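Local coordinates for vacuolar protein sorting-associated protein IST1 (Saccharomyces cerevisiae, PDB 3GGY), which takes part in a late step of multivesicular body cargo sorting and regulates recruitment of the ATPase VPS4 to the ESCRT-III complex, at residues E28-I33 and D64-L69; Q36-V41 and E58-D63. All coordinates share one frame; numbering follows the deposited sequence.

Contact 1: E28-I33 and D64-L69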
loop_
_atom_site.group_PDB
_atom_site.type_symbol
_atom_site.label_atom_id
_atom_site.label_comp_id
_atom_site.label_asym_id
_atom_site.label_seq_id
_atom_site.Cartn_x
_atom_site.Cartn_y
_atom_site.Cartn_z
ATOM N N GLU A 28 -1.415 -3.146 -11.198
ATOM C CA GLU A 28 -2.035 -3.236 -12.515
ATOM C C GLU A 28 -3.464 -3.743 -12.392
ATOM O O GLU A 28 -4.408 -3.111 -12.880
ATOM C CB GLU A 28 -1.214 -4.183 -13.398
ATOM C CG GLU A 28 -1.908 -4.616 -14.681
ATOM C CD GLU A 28 -1.087 -5.613 -15.485
ATOM O OE1 GLU A 28 -1.605 -6.124 -16.501
ATOM O OE2 GLU A 28 0.073 -5.882 -15.103
ATOM N N LYS A 29 -3.614 -4.882 -11.726
ATOM C CA LYS A 29 -4.914 -5.504 -11.528
ATOM C C LYS A 29 -5.877 -4.617 -10.760
ATOM O O LYS A 29 -7.016 -4.411 -11.176
ATOM C CB LYS A 29 -4.746 -6.825 -10.779
ATOM C CG LYS A 29 -6.051 -7.561 -10.510
ATOM C CD LYS A 29 -5.796 -8.897 -9.830
ATOM C CE LYS A 29 -7.090 -9.676 -9.648
ATOM N NZ LYS A 29 -6.854 -10.985 -8.979
ATOM N N GLN A 30 -5.420 -4.087 -9.632
ATOM C CA GLN A 30 -6.280 -3.247 -8.819
ATOM C C GLN A 30 -6.670 -1.926 -9.478
ATOM O O GLN A 30 -7.750 -1.398 -9.215
ATOM C CB GLN A 30 -5.626 -3.018 -7.455
ATOM C CG GLN A 30 -5.657 -4.285 -6.598
ATOM C CD GLN A 30 -4.932 -4.127 -5.282
ATOM O OE1 GLN A 30 -4.987 -3.071 -4.654
ATOM N NE2 GLN A 30 -4.263 -5.192 -4.846
ATOM N N GLN A 31 -5.797 -1.393 -10.327
ATOM C CA GLN A 31 -6.098 -0.145 -11.018
ATOM C C GLN A 31 -7.200 -0.412 -12.034
ATOM O O GLN A 31 -8.138 0.371 -12.167
ATOM C CB GLN A 31 -4.851 0.397 -11.718
ATOM C CG GLN A 31 -3.798 0.929 -10.758
ATOM C CD GLN A 31 -2.549 1.420 -11.464
ATOM O OE1 GLN A 31 -1.895 0.672 -12.192
ATOM N NE2 GLN A 31 -2.209 2.688 -11.248
ATOM N N ALA A 32 -7.088 -1.530 -12.742
ATOM C CA ALA A 32 -8.092 -1.895 -13.736
ATOM C C ALA A 32 -9.445 -2.102 -13.059
ATOM O O ALA A 32 -10.482 -1.681 -13.577
ATOM C CB ALA A 32 -7.666 -3.163 -14.465
ATOM N N ILE A 33 -9.432 -2.745 -11.895
ATOM C CA ILE A 33 -10.657 -3.004 -11.144
ATOM C C ILE A 33 -11.264 -1.695 -10.637
ATOM O O ILE A 33 -12.487 -1.521 -10.642
ATOM C CB ILE A 33 -10.372 -3.960 -9.961
ATOM C CG1 ILE A 33 -9.985 -5.336 -10.512
ATOM C CG2 ILE A 33 -11.582 -4.062 -9.045
ATOM C CD1 ILE A 33 -9.587 -6.343 -9.451
ATOM N N ASP A 64 -8.384 3.117 -3.890
ATOM C CA ASP A 64 -7.394 4.037 -4.446
ATOM C C ASP A 64 -6.246 4.281 -3.465
ATOM O O ASP A 64 -5.086 4.369 -3.866
ATOM C CB ASP A 64 -8.036 5.375 -4.826
ATOM C CG ASP A 64 -8.808 5.307 -6.137
ATOM O OD1 ASP A 64 -8.597 4.348 -6.919
ATOM O OD2 ASP A 64 -9.612 6.232 -6.388
ATOM N N ILE A 65 -6.569 4.392 -2.181
ATOM C CA ILE A 65 -5.541 4.605 -1.166
ATOM C C ILE A 65 -4.634 3.371 -1.097
ATOM O O ILE A 65 -3.413 3.485 -0.957
ATOM C CB ILE A 65 -6.182 4.868 0.222
ATOM C CG1 ILE A 65 -6.878 6.233 0.218
ATOM C CG2 ILE A 65 -5.109 4.836 1.316
ATOM C CD1 ILE A 65 -7.742 6.482 1.429
ATOM N N HIS A 66 -5.232 2.192 -1.212
ATOM C CA HIS A 66 -4.467 0.955 -1.161
ATOM C C HIS A 66 -3.531 0.860 -2.361
ATOM O O HIS A 66 -2.413 0.375 -2.246
ATOM C CB HIS A 66 -5.399 -0.253 -1.137
ATOM C CG HIS A 66 -4.698 -1.541 -0.836
ATOM N ND1 HIS A 66 -4.214 -1.847 0.419
ATOM C CD2 HIS A 66 -4.388 -2.594 -1.628
ATOM C CE1 HIS A 66 -3.638 -3.038 0.386
ATOM N NE2 HIS A 66 -3.731 -3.512 -0.844
ATOM N N ILE A 67 -3.987 1.322 -3.522
ATOM C CA ILE A 67 -3.128 1.289 -4.701
ATOM C C ILE A 67 -1.925 2.204 -4.465
ATOM O O ILE A 67 -0.806 1.871 -4.840
ATOM C CB ILE A 67 -3.896 1.744 -5.962
ATOM C CG1 ILE A 67 -4.882 0.651 -6.381
ATOM C CG2 ILE A 67 -2.915 2.048 -7.088
ATOM C CD1 ILE A 67 -5.921 1.114 -7.382
ATOM N N GLU A 68 -2.156 3.352 -3.829
ATOM C CA GLU A 68 -1.069 4.279 -3.529
ATOM C C GLU A 68 -0.075 3.590 -2.592
ATOM O O GLU A 68 1.136 3.764 -2.719
ATOM C CB GLU A 68 -1.611 5.539 -2.861
ATOM C CG GLU A 68 -2.602 6.302 -3.720
ATOM C CD GLU A 68 -3.069 7.591 -3.070
ATOM O OE1 GLU A 68 -3.459 7.554 -1.883
ATOM O OE2 GLU A 68 -3.051 8.638 -3.751
ATOM N N LEU A 69 -0.589 2.815 -1.639
ATOM C CA LEU A 69 0.285 2.100 -0.709
ATOM C C LEU A 69 1.181 1.160 -1.501
ATOM O O LEU A 69 2.393 1.124 -1.294
ATOM C CB LEU A 69 -0.537 1.290 0.307
ATOM C CG LEU A 69 0.210 0.302 1.220
ATOM C CD1 LEU A 69 1.174 1.049 2.134
ATOM C CD2 LEU A 69 -0.808 -0.497 2.053
#

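Contact 2: Q36-V41 and E58-D63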
loop_
_atom_site.group_PDB
_atom_site.type_symbol
_atom_site.label_atom_id
_atom_site.label_comp_id
_atom_site.label_asym_id
_atom_site.label_seq_id
_atom_site.Cartn_x
_atom_site.Cartn_y
_atom_site.Cartn_z
ATOM N N GLN A 36 -13.223 -0.161 -13.317
ATOM C CA GLN A 36 -14.512 -0.820 -13.490
ATOM C C GLN A 36 -15.488 -0.365 -12.408
ATOM O O GLN A 36 -16.681 -0.204 -12.664
ATOM C CB GLN A 36 -14.353 -2.344 -13.435
ATOM C CG GLN A 36 -15.675 -3.110 -13.496
ATOM C CD GLN A 36 -15.484 -4.598 -13.749
ATOM O OE1 GLN A 36 -14.718 -4.990 -14.628
ATOM N NE2 GLN A 36 -16.188 -5.432 -12.989
ATOM N N SER A 37 -14.978 -0.163 -11.197
ATOM C CA SER A 37 -15.822 0.276 -10.094
ATOM C C SER A 37 -16.404 1.655 -10.366
ATOM O O SER A 37 -17.559 1.921 -10.038
ATOM C CB SER A 37 -15.020 0.302 -8.791
ATOM O OG SER A 37 -14.578 -1.001 -8.455
ATOM N N ARG A 38 -15.603 2.528 -10.969
ATOM C CA ARG A 38 -16.058 3.874 -11.289
ATOM C C ARG A 38 -17.195 3.808 -12.312
ATOM O O ARG A 38 -18.179 4.533 -12.197
ATOM C CB ARG A 38 -14.889 4.712 -11.815
ATOM C CG ARG A 38 -13.917 5.130 -10.705
ATOM C CD ARG A 38 -12.673 5.830 -11.235
ATOM N NE ARG A 38 -11.834 6.306 -10.135
ATOM C CZ ARG A 38 -11.974 7.485 -9.537
ATOM N NH1 ARG A 38 -12.915 8.331 -9.937
ATOM N NH2 ARG A 38 -11.194 7.808 -8.516
ATOM N N ARG A 39 -17.062 2.925 -13.297
ATOM C CA ARG A 39 -18.103 2.757 -14.312
ATOM C C ARG A 39 -19.382 2.275 -13.648
ATOM O O ARG A 39 -20.481 2.694 -14.005
ATOM C CB ARG A 39 -17.708 1.707 -15.347
ATOM C CG ARG A 39 -16.413 1.948 -16.084
ATOM C CD ARG A 39 -16.159 0.788 -17.037
ATOM N NE ARG A 39 -17.207 0.691 -18.053
ATOM C CZ ARG A 39 -17.460 -0.400 -18.769
ATOM N NH1 ARG A 39 -16.744 -1.503 -18.583
ATOM N NH2 ARG A 39 -18.424 -0.385 -19.680
ATOM N N GLN A 40 -19.231 1.370 -12.689
ATOM C CA GLN A 40 -20.375 0.807 -11.988
ATOM C C GLN A 40 -21.073 1.826 -11.094
ATOM O O GLN A 40 -22.288 1.761 -10.906
ATOM C CB GLN A 40 -19.926 -0.427 -11.201
ATOM C CG GLN A 40 -19.286 -1.472 -12.115
ATOM C CD GLN A 40 -18.743 -2.684 -11.380
ATOM O OE1 GLN A 40 -18.027 -2.554 -10.386
ATOM N NE2 GLN A 40 -19.069 -3.873 -11.879
ATOM N N VAL A 41 -20.311 2.769 -10.545
ATOM C CA VAL A 41 -20.904 3.814 -9.718
ATOM C C VAL A 41 -21.756 4.679 -10.646
ATOM O O VAL A 41 -22.861 5.079 -10.299
ATOM C CB VAL A 41 -19.825 4.705 -9.052
ATOM C CG1 VAL A 41 -20.464 5.956 -8.451
ATOM C CG2 VAL A 41 -19.112 3.924 -7.958
ATOM N N GLU A 58 -17.334 4.801 -1.250
ATOM C CA GLU A 58 -16.540 4.656 -0.036
ATOM C C GLU A 58 -15.504 3.550 -0.225
ATOM O O GLU A 58 -14.352 3.691 0.181
ATOM C CB GLU A 58 -17.450 4.343 1.151
ATOM C CG GLU A 58 -18.478 5.440 1.402
ATOM C CD GLU A 58 -19.361 5.166 2.599
ATOM O OE1 GLU A 58 -20.005 4.094 2.633
ATOM O OE2 GLU A 58 -19.415 6.030 3.504
ATOM N N THR A 59 -15.915 2.457 -0.857
ATOM C CA THR A 59 -15.024 1.331 -1.107
ATOM C C THR A 59 -13.949 1.737 -2.111
ATOM O O THR A 59 -12.773 1.412 -1.946
ATOM C CB THR A 59 -15.814 0.130 -1.661
ATOM O OG1 THR A 59 -16.808 -0.266 -0.706
ATOM C CG2 THR A 59 -14.888 -1.046 -1.933
ATOM N N LEU A 60 -14.359 2.456 -3.149
ATOM C CA LEU A 60 -13.430 2.915 -4.179
ATOM C C LEU A 60 -12.345 3.815 -3.584
ATOM O O LEU A 60 -11.175 3.737 -3.962
ATOM C CB LEU A 60 -14.205 3.676 -5.263
ATOM C CG LEU A 60 -13.411 4.373 -6.371
ATOM C CD1 LEU A 60 -12.510 3.376 -7.088
ATOM C CD2 LEU A 60 -14.387 5.016 -7.350
ATOM N N ILE A 61 -12.740 4.685 -2.657
ATOM C CA ILE A 61 -11.793 5.584 -2.010
ATOM C C ILE A 61 -10.715 4.769 -1.314
ATOM O O ILE A 61 -9.526 5.072 -1.428
ATOM C CB ILE A 61 -12.517 6.491 -0.993
ATOM C CG1 ILE A 61 -13.340 7.530 -1.760
ATOM C CG2 ILE A 61 -11.515 7.185 -0.070
ATOM C CD1 ILE A 61 -14.278 8.347 -0.897
ATOM N N HIS A 62 -11.129 3.729 -0.601
ATOM C CA HIS A 62 -10.162 2.884 0.080
ATOM C C HIS A 62 -9.311 2.133 -0.942
ATOM O O HIS A 62 -8.106 1.971 -0.749
ATOM C CB HIS A 62 -10.860 1.899 1.015
ATOM C CG HIS A 62 -9.919 0.945 1.680
ATOM N ND1 HIS A 62 -9.396 -0.155 1.035
ATOM C CD2 HIS A 62 -9.356 0.964 2.911
ATOM C CE1 HIS A 62 -8.549 -0.773 1.840
ATOM N NE2 HIS A 62 -8.507 -0.113 2.985
ATOM N N ASP A 63 -9.931 1.681 -2.027
ATOM C CA ASP A 63 -9.191 0.965 -3.064
ATOM C C ASP A 63 -8.087 1.838 -3.655
ATOM O O ASP A 63 -6.983 1.355 -3.904
ATOM C CB ASP A 63 -10.124 0.494 -4.188
ATOM C CG ASP A 63 -11.076 -0.609 -3.744
ATOM O OD1 ASP A 63 -10.763 -1.319 -2.767
ATOM O OD2 ASP A 63 -12.133 -0.775 -4.390
HETATM O O HOH W 1 -14.314 -1.088 -5.986
#

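Contact 1: E28-I33 and D64-L69
Ile67 lays its CD1 methyl over the backbone of Gln30, 3.6 Å from Gln30 O, in the long antiparallel hairpin that forms the spine of the N-terminal, ESCRT-III-like domain of the protein. The axes of segments 28-33 and 64-69, on helices 8-46 and 50-82, approach to 10.0 Å at 159°, a spacing that suits a branched side chain from one helix meeting the aliphatic stems of glutamines on the other. The branches of Ile67 divide the work. CG1 points back beside its own backbone N (chi1 -73°), which sets it 3.9 Å from Gln30 CB, while CG2 meets CG of Gln31 at the same separation. With both branches gone, as in an alanine here, the stems of Gln30 and Gln31 would probably lose this apolar partner and a gap would be likely to open between the helices. Glutamine suits position 30 because its methylenes pack while its terminal amide can donate to Glu121. Glu121 OE2 is hydrogen-bonded to both Gln30 NE2 and His66 NE2, so one carboxylate oxygen steadies amide and imidazole together, and its charge would probably favour a protonated ring. The two flat groups are nearly coplanar, their planes 16° apart, and the amide lies at the ring's edge with Gln30 OE1 3.1 Å from the ring carbon His66 CD2.

Contact 2: Q36-V41 and E58-D63
Ser37 OG has two partners: it hydrogen-bonds to Ile33 O, one turn back in its own helix, and to a water at a short 2.5 Å. That water donates to Asp63 OD2 at 2.7 Å, so a single molecule spans helices 8-46 and 50-82 where Ser37 and Asp63 do not meet directly. Serine suits the place, since its short side chain keeps the hydroxyl close to its own helix, within reach of Ile33 O, and the water makes up the distance to Asp63. Apart from this water bridge, the contact is apolar. Leu60, whose CG lies anti to its backbone N (chi1 174°), extends toward the facing helix and parts its methyls between two neighbours: CD1 comes 4.3 Å from Ser37 CB, and CD2 presses on the arginine stem, 3.4 Å from Arg38 CG, a tight approach. The two side chains cross at about a right angle. Arg38 is extended from CG to NE, and its last turn (chi4 -87°) swings the guanidinium out of the line of the chain, which leaves Leu60 CD2 4.0 Å above one face of it, offset toward the rim. Arginine fits because its methylenes serve the apolar seam while its charged end carries on to a salt bridge with Asp64, the residue following segment 58-63. Tyr172 of helix 166-179 touches both Arg38 and Leu60, and Ile176 touches Arg38 and Val41. A later helix of the domain, 166-179, resting on the part of the hairpin near its turn is consistent with the closed arrangement known for ESCRT-III folds.

In the fold
Contact 1 and contact 2 are successive steps along one hairpin, both made by helices 8-46 and 50-82, with centres about 10 Å apart. Contact 2 is nested inside the loop that contact 1 closes and so sits nearer the turn between the helices; its centre lies about 17 Å from the centre of the chain, against about 9 Å for contact 1. A direct salt bridge joins them, Arg38 NH2 of contact 2 to Asp64 OD2 of contact 1 at 3.1 Å, and Tyr172 OH shares that carboxylate oxygen. Helix 166-179 serves both, through Tyr172 on Asp64 and on the Arg38-Leu60 pair, whereas Glu121 and helix 153-159 meet contact 1.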